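Local coordinates for RabGAP/TBC protein (Chlamydomonas reinhardtii, PDB 4P17) that has the TBC fold of Rab GTPase-activating proteins and is linked to the flagellum, but whether it stimulates GTP hydrolysis by a Rab is not established, at residues 75-80 with 163-168; 230-235 with 266-271. All coordinates share one frame; numbering follows the deposited sequence. Where two conformers were deposited one is given.

Contacts 1 and 2 illustrate how an all-helical domain can use the same device twice: a tryptophan projecting from one helix, with its six-membered ring set against aliphatic groups of a segment distant in sequence. Residues 75-80 meet 163-168 before the chain reaches 230-235 and 266-271, so the two contacts form in series. They lie on opposite sides of the chain's centre, with their own centres 23 Å apart and their nearest atoms about 11 Å apart, and they do not touch. Both belong to the TBC domain, and both are buried and apolar across the interface. In contact 1 the indole NE1 of the tryptophan is also hydrogen-bonded to D251.

Contact 1. Residues 75-80 with 163-168; sequences WVWMET and VALNRN
W77 carries this contact, meeting A164 and L165 where helix 153-164 ends. Its CG lies anti to the carbonyl carbon (chi1 -73°), and a chi2 of 1° turns CD1 back over CA, so that the six-membered ring is the part that reaches outward. CZ3 of W77 comes to 3.6 Å from A164 CB, with CH2 of W77 nearly as close at 3.8 Å from the same methyl carbon. One ring atom along, CE3 of W77 lies 4.2 Å from L165 CD2. Both methyl groups approach obliquely to the ring. The indole's polar corner, on the five-membered ring, is occupied differently: NE1 donates to D251 OD1 on helix 243-256, while F254 meets the ring edge-to-face. M78 follows with a more distant approach, its SD 4.7 Å from L165 CD1; its side chain also packs on A171 and W174. The W77 ring rests against the methyl group of A164 at the helix end, and L165, already past helical geometry, flanks it and opens a type I' turn that closes at N168, the N-cap of helix 169-183. Such a tryptophan, joining helix 73-80 to the junction of two successive helices, belongs to the buried core of the all-helical TBC domain.

Contact 2. Residues 230-235 with 266-271; sequences TDWYLC and LAMLKI
The backbones of 230-235 and 266-271 stand well apart, their closest CA atoms, those of W232 and M268, being 10.6 Å from each other, and the indole of W232 spans the separation. Its CG sits beside the backbone N and anti to the carbonyl carbon, and with chi2 at -7° CD1 is folded toward CA, which sends the six-membered ring outward to helix 259-271. One ring atom then makes both close approaches. CH2 of W232 lies 3.9 Å from M268 CB, which comes in obliquely, and 4.1 Å from L269 CD2, which meets the ring at its edge, near its plane. M268 therefore touches with the root of its side chain; the remainder bends at chi2 and chi3, and the residue also packs on L302 of helix 299-306. L269, for its part, offers a branch methyl and has I207 and I225 as further neighbours. W232 is additionally lined by A265, from the preceding turn of helix 259-271, and by the ring of F237, inclined at about 40°. No hydrogen bond crosses between the two segments. Their attachment is consequently apolar, resting on dispersion and on the burial of carbon surface, and carries no directional bond.

Contact 1. Residues 75-80 with 163-168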
loop_
_atom_site.group_PDB
_atom_site.type_symbol
_atom_site.label_atom_id
_atom_site.label_comp_id
_atom_site.label_asym_id
_atom_site.label_seq_id
_atom_site.Cartn_x
_atom_site.Cartn_y
_atom_site.Cartn_z
ATOM N N TRP A 75 -2.656 -11.720 -10.272
ATOM C CA TRP A 75 -3.862 -11.946 -11.078
ATOM C C TRP A 75 -4.945 -10.883 -10.819
ATOM O O TRP A 75 -5.468 -10.230 -11.740
ATOM C CB TRP A 75 -4.420 -13.359 -10.798
ATOM C CG TRP A 75 -5.610 -13.719 -11.620
ATOM C CD1 TRP A 75 -5.700 -13.716 -12.977
ATOM C CD2 TRP A 75 -6.895 -14.159 -11.134
ATOM N NE1 TRP A 75 -6.959 -14.126 -13.373
ATOM C CE2 TRP A 75 -7.708 -14.396 -12.258
ATOM C CE3 TRP A 75 -7.422 -14.377 -9.870
ATOM C CZ2 TRP A 75 -9.022 -14.842 -12.141
ATOM C CZ3 TRP A 75 -8.720 -14.797 -9.753
ATOM C CH2 TRP A 75 -9.505 -15.036 -10.876
ATOM N N VAL A 76 -5.302 -10.721 -9.553
ATOM C CA VAL A 76 -6.384 -9.815 -9.193
ATOM C C VAL A 76 -5.997 -8.343 -9.301
ATOM O O VAL A 76 -6.758 -7.548 -9.813
ATOM C CB VAL A 76 -6.859 -10.090 -7.756
ATOM C CG1 VAL A 76 -7.980 -9.151 -7.363
ATOM C CG2 VAL A 76 -7.302 -11.541 -7.610
ATOM N N TRP A 77 -4.846 -7.961 -8.752
ATOM C CA TRP A 77 -4.464 -6.561 -8.797
ATOM C C TRP A 77 -4.346 -6.030 -10.203
ATOM O O TRP A 77 -4.742 -4.916 -10.476
ATOM C CB TRP A 77 -3.139 -6.335 -8.126
ATOM C CG TRP A 77 -3.163 -6.423 -6.660
ATOM C CD1 TRP A 77 -4.245 -6.697 -5.857
ATOM C CD2 TRP A 77 -2.045 -6.244 -5.785
ATOM N NE1 TRP A 77 -3.852 -6.715 -4.532
ATOM C CE2 TRP A 77 -2.505 -6.450 -4.473
ATOM C CE3 TRP A 77 -0.693 -5.980 -5.989
ATOM C CZ2 TRP A 77 -1.663 -6.343 -3.367
ATOM C CZ3 TRP A 77 0.142 -5.883 -4.895
ATOM C CH2 TRP A 77 -0.347 -6.057 -3.593
ATOM N N MET A 78 -3.715 -6.812 -11.062
ATOM C CA MET A 78 -3.429 -6.342 -12.417
ATOM C C MET A 78 -4.727 -6.138 -13.195
ATOM O O MET A 78 -4.825 -5.238 -14.024
ATOM C CB MET A 78 -2.516 -7.297 -13.148
ATOM C CG MET A 78 -1.079 -7.374 -12.598
ATOM S SD MET A 78 -0.120 -5.847 -12.648
ATOM C CE MET A 78 0.109 -5.638 -14.417
ATOM N N GLU A 79 -5.734 -6.944 -12.896
ATOM C CA GLU A 79 -7.051 -6.765 -13.523
ATOM C C GLU A 79 -7.896 -5.650 -12.871
ATOM O O GLU A 79 -8.329 -4.709 -13.541
ATOM C CB GLU A 79 -7.828 -8.087 -13.479
ATOM C CG GLU A 79 -9.228 -8.023 -14.101
ATOM C CD GLU A 79 -9.198 -7.739 -15.585
ATOM O OE1 GLU A 79 -8.111 -7.852 -16.197
ATOM O OE2 GLU A 79 -10.259 -7.390 -16.140
ATOM N N THR A 80 -8.134 -5.720 -11.562
ATOM C CA THR A 80 -8.976 -4.694 -10.946
ATOM C C THR A 80 -8.374 -3.275 -11.029
ATOM O O THR A 80 -9.116 -2.307 -11.075
ATOM C CB THR A 80 -9.268 -5.006 -9.454
ATOM O OG1 THR A 80 -8.047 -5.055 -8.714
ATOM C CG2 THR A 80 -9.952 -6.322 -9.297
ATOM N N VAL A 163 7.858 -7.300 -4.708
ATOM C CA VAL A 163 7.812 -8.486 -3.873
ATOM C C VAL A 163 6.444 -9.178 -3.962
ATOM O O VAL A 163 6.374 -10.407 -4.018
ATOM C CB VAL A 163 8.158 -8.143 -2.409
ATOM C CG1 VAL A 163 7.972 -9.327 -1.541
ATOM C CG2 VAL A 163 9.613 -7.662 -2.290
ATOM N N ALA A 164 5.362 -8.400 -3.968
ATOM C CA ALA A 164 4.005 -8.965 -4.034
ATOM C C ALA A 164 3.708 -9.585 -5.383
ATOM O O ALA A 164 2.829 -10.442 -5.478
ATOM C CB ALA A 164 2.962 -7.887 -3.735
ATOM N N LEU A 165 4.390 -9.090 -6.415
ATOM C CA LEU A 165 4.177 -9.513 -7.803
ATOM C C LEU A 165 5.238 -10.522 -8.278
ATOM O O LEU A 165 5.479 -10.643 -9.466
ATOM C CB LEU A 165 4.178 -8.294 -8.732
ATOM C CG LEU A 165 3.052 -7.270 -8.499
ATOM C CD1 LEU A 165 3.281 -6.054 -9.355
ATOM C CD2 LEU A 165 1.695 -7.893 -8.803
ATOM N N ASN A 166 5.886 -11.197 -7.336
ATOM C CA ASN A 166 6.882 -12.238 -7.635
ATOM C C ASN A 166 8.023 -11.763 -8.547
ATOM O O ASN A 166 8.524 -12.488 -9.440
ATOM C CB ASN A 166 6.172 -13.441 -8.239
ATOM C CG ASN A 166 4.897 -13.785 -7.491
ATOM O OD1 ASN A 166 4.829 -13.663 -6.263
ATOM N ND2 ASN A 166 3.884 -14.207 -8.223
ATOM N N ARG A 167 8.466 -10.544 -8.280
ATOM C CA ARG A 167 9.623 -9.955 -8.925
ATOM C C ARG A 167 9.366 -9.609 -10.386
ATOM O O ARG A 167 10.321 -9.415 -11.151
ATOM C CB ARG A 167 10.845 -10.855 -8.807
ATOM C CG ARG A 167 11.152 -11.184 -7.359
ATOM C CD ARG A 167 12.381 -12.073 -7.198
ATOM N NE ARG A 167 12.550 -12.392 -5.794
ATOM C CZ ARG A 167 13.506 -13.167 -5.299
ATOM N NH1 ARG A 167 14.388 -13.742 -6.110
ATOM N NH2 ARG A 167 13.562 -13.366 -3.990
ATOM N N ASN A 168 8.099 -9.489 -10.755
ATOM C CA ASN A 168 7.721 -9.167 -12.138
ATOM C C ASN A 168 7.757 -7.667 -12.384
ATOM O O ASN A 168 6.825 -6.952 -12.003
ATOM C CB ASN A 168 6.330 -9.707 -12.438
ATOM C CG ASN A 168 5.996 -9.652 -13.906
ATOM O OD1 ASN A 168 6.324 -8.681 -14.593
ATOM N ND2 ASN A 168 5.347 -10.702 -14.405
#

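Contact 2. Residues 230-235 with 266-271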
loop_
_atom_site.group_PDB
_atom_site.type_symbol
_atom_site.label_atom_id
_atom_site.label_comp_id
_atom_site.label_asym_id
_atom_site.label_seq_id
_atom_site.Cartn_x
_atom_site.Cartn_y
_atom_site.Cartn_z
ATOM N N THR A 230 0.779 11.693 6.501
ATOM C CA THR A 230 1.376 12.106 5.229
ATOM C C THR A 230 2.111 10.932 4.651
ATOM O O THR A 230 1.840 10.545 3.519
ATOM C CB THR A 230 2.347 13.289 5.372
ATOM O OG1 THR A 230 1.604 14.484 5.630
ATOM C CG2 THR A 230 3.172 13.474 4.088
ATOM N N ASP A 231 3.018 10.326 5.417
ATOM C CA ASP A 231 3.707 9.152 4.895
ATOM C C ASP A 231 2.713 8.018 4.676
ATOM O O ASP A 231 2.906 7.185 3.800
ATOM C CB ASP A 231 4.828 8.688 5.823
ATOM C CG ASP A 231 6.006 9.658 5.860
ATOM O OD1 ASP A 231 6.238 10.397 4.868
ATOM O OD2 ASP A 231 6.707 9.680 6.891
ATOM N N TRP A 232 1.645 7.956 5.463
ATOM C CA TRP A 232 0.718 6.859 5.284
ATOM C C TRP A 232 0.166 6.945 3.881
ATOM O O TRP A 232 0.059 5.946 3.156
ATOM C CB TRP A 232 -0.428 6.896 6.277
ATOM C CG TRP A 232 -0.068 6.478 7.652
ATOM C CD1 TRP A 232 1.121 5.944 8.088
ATOM C CD2 TRP A 232 -0.917 6.547 8.794
ATOM N NE1 TRP A 232 1.051 5.668 9.427
ATOM C CE2 TRP A 232 -0.190 6.026 9.886
ATOM C CE3 TRP A 232 -2.228 6.990 9.000
ATOM C CZ2 TRP A 232 -0.721 5.959 11.169
ATOM C CZ3 TRP A 232 -2.756 6.920 10.285
ATOM C CH2 TRP A 232 -1.993 6.416 11.351
ATOM N N TYR A 233 -0.209 8.156 3.515
ATOM C CA TYR A 233 -0.895 8.381 2.279
ATOM C C TYR A 233 0.045 8.317 1.087
ATOM O O TYR A 233 -0.206 7.583 0.109
ATOM C CB TYR A 233 -1.538 9.726 2.329
ATOM C CG TYR A 233 -2.773 9.825 3.171
ATOM C CD1 TYR A 233 -3.433 8.714 3.651
ATOM C CD2 TYR A 233 -3.298 11.075 3.446
ATOM C CE1 TYR A 233 -4.613 8.860 4.371
ATOM C CE2 TYR A 233 -4.435 11.224 4.154
ATOM C CZ TYR A 233 -5.094 10.139 4.623
ATOM O OH TYR A 233 -6.277 10.372 5.313
ATOM N N LEU A 234 1.125 9.080 1.153
ATOM C CA LEU A 234 2.033 9.145 -0.002
ATOM C C LEU A 234 2.661 7.779 -0.304
ATOM O O LEU A 234 2.870 7.415 -1.462
ATOM C CB LEU A 234 3.147 10.171 0.218
ATOM C CG LEU A 234 2.762 11.645 0.289
ATOM C CD1 LEU A 234 3.984 12.486 0.623
ATOM C CD2 LEU A 234 2.115 12.091 -1.025
ATOM N N CYS A 235 3.005 7.047 0.742
ATOM C CA CYS A 235 3.681 5.757 0.560
ATOM C C CYS A 235 2.720 4.600 0.583
ATOM O O CYS A 235 3.127 3.464 0.552
ATOM C CB CYS A 235 4.740 5.558 1.638
ATOM S SG CYS A 235 5.988 6.866 1.588
ATOM N N LEU A 266 -8.203 6.159 9.445
ATOM C CA LEU A 266 -9.119 6.364 10.574
ATOM C C LEU A 266 -9.143 5.106 11.435
ATOM O O LEU A 266 -9.137 5.197 12.668
ATOM C CB LEU A 266 -10.549 6.687 10.109
ATOM C CG LEU A 266 -11.461 6.904 11.320
ATOM C CD1 LEU A 266 -11.107 8.240 11.994
ATOM C CD2 LEU A 266 -12.888 6.837 10.943
ATOM N N ALA A 267 -9.164 3.938 10.785
ATOM C CA ALA A 267 -9.212 2.677 11.525
ATOM C C ALA A 267 -7.981 2.542 12.420
ATOM O O ALA A 267 -8.082 2.085 13.547
ATOM C CB ALA A 267 -9.322 1.491 10.571
ATOM N N MET A 268 -6.817 2.934 11.924
ATOM C CA MET A 268 -5.611 2.918 12.749
ATOM C C MET A 268 -5.749 3.782 13.975
ATOM O O MET A 268 -5.302 3.405 15.052
ATOM C CB MET A 268 -4.413 3.396 11.948
ATOM C CG MET A 268 -3.989 2.454 10.901
ATOM S SD MET A 268 -3.183 0.993 11.542
ATOM C CE MET A 268 -1.819 1.666 12.491
ATOM N N LEU A 269 -6.344 4.957 13.805
ATOM C CA LEU A 269 -6.520 5.865 14.922
ATOM C C LEU A 269 -7.561 5.334 15.906
ATOM O O LEU A 269 -7.422 5.534 17.112
ATOM C CB LEU A 269 -6.898 7.244 14.419
ATOM C CG LEU A 269 -5.848 7.895 13.504
ATOM C CD1 LEU A 269 -6.266 9.272 12.988
ATOM C CD2 LEU A 269 -4.497 7.990 14.205
ATOM N N LYS A 270 -8.603 4.678 15.395
ATOM C CA LYS A 270 -9.614 4.087 16.260
ATOM C C LYS A 270 -9.004 2.993 17.120
ATOM O O LYS A 270 -9.233 2.901 18.336
ATOM C CB LYS A 270 -10.759 3.533 15.419
ATOM C CG LYS A 270 -11.941 3.019 16.186
ATOM C CD LYS A 270 -13.147 2.950 15.272
ATOM C CE LYS A 270 -13.925 1.652 15.442
ATOM N NZ LYS A 270 -14.214 1.314 16.859
ATOM N N ILE A 271 -8.220 2.148 16.474
ATOM C CA ILE A 271 -7.676 0.951 17.112
ATOM C C ILE A 271 -6.681 1.338 18.223
ATOM O O ILE A 271 -6.630 0.707 19.289
ATOM C CB ILE A 271 -7.024 0.062 16.009
ATOM C CG1 ILE A 271 -8.114 -0.619 15.190
ATOM C CG2 ILE A 271 -6.104 -0.974 16.596
ATOM C CD1 ILE A 271 -7.621 -1.358 13.922
#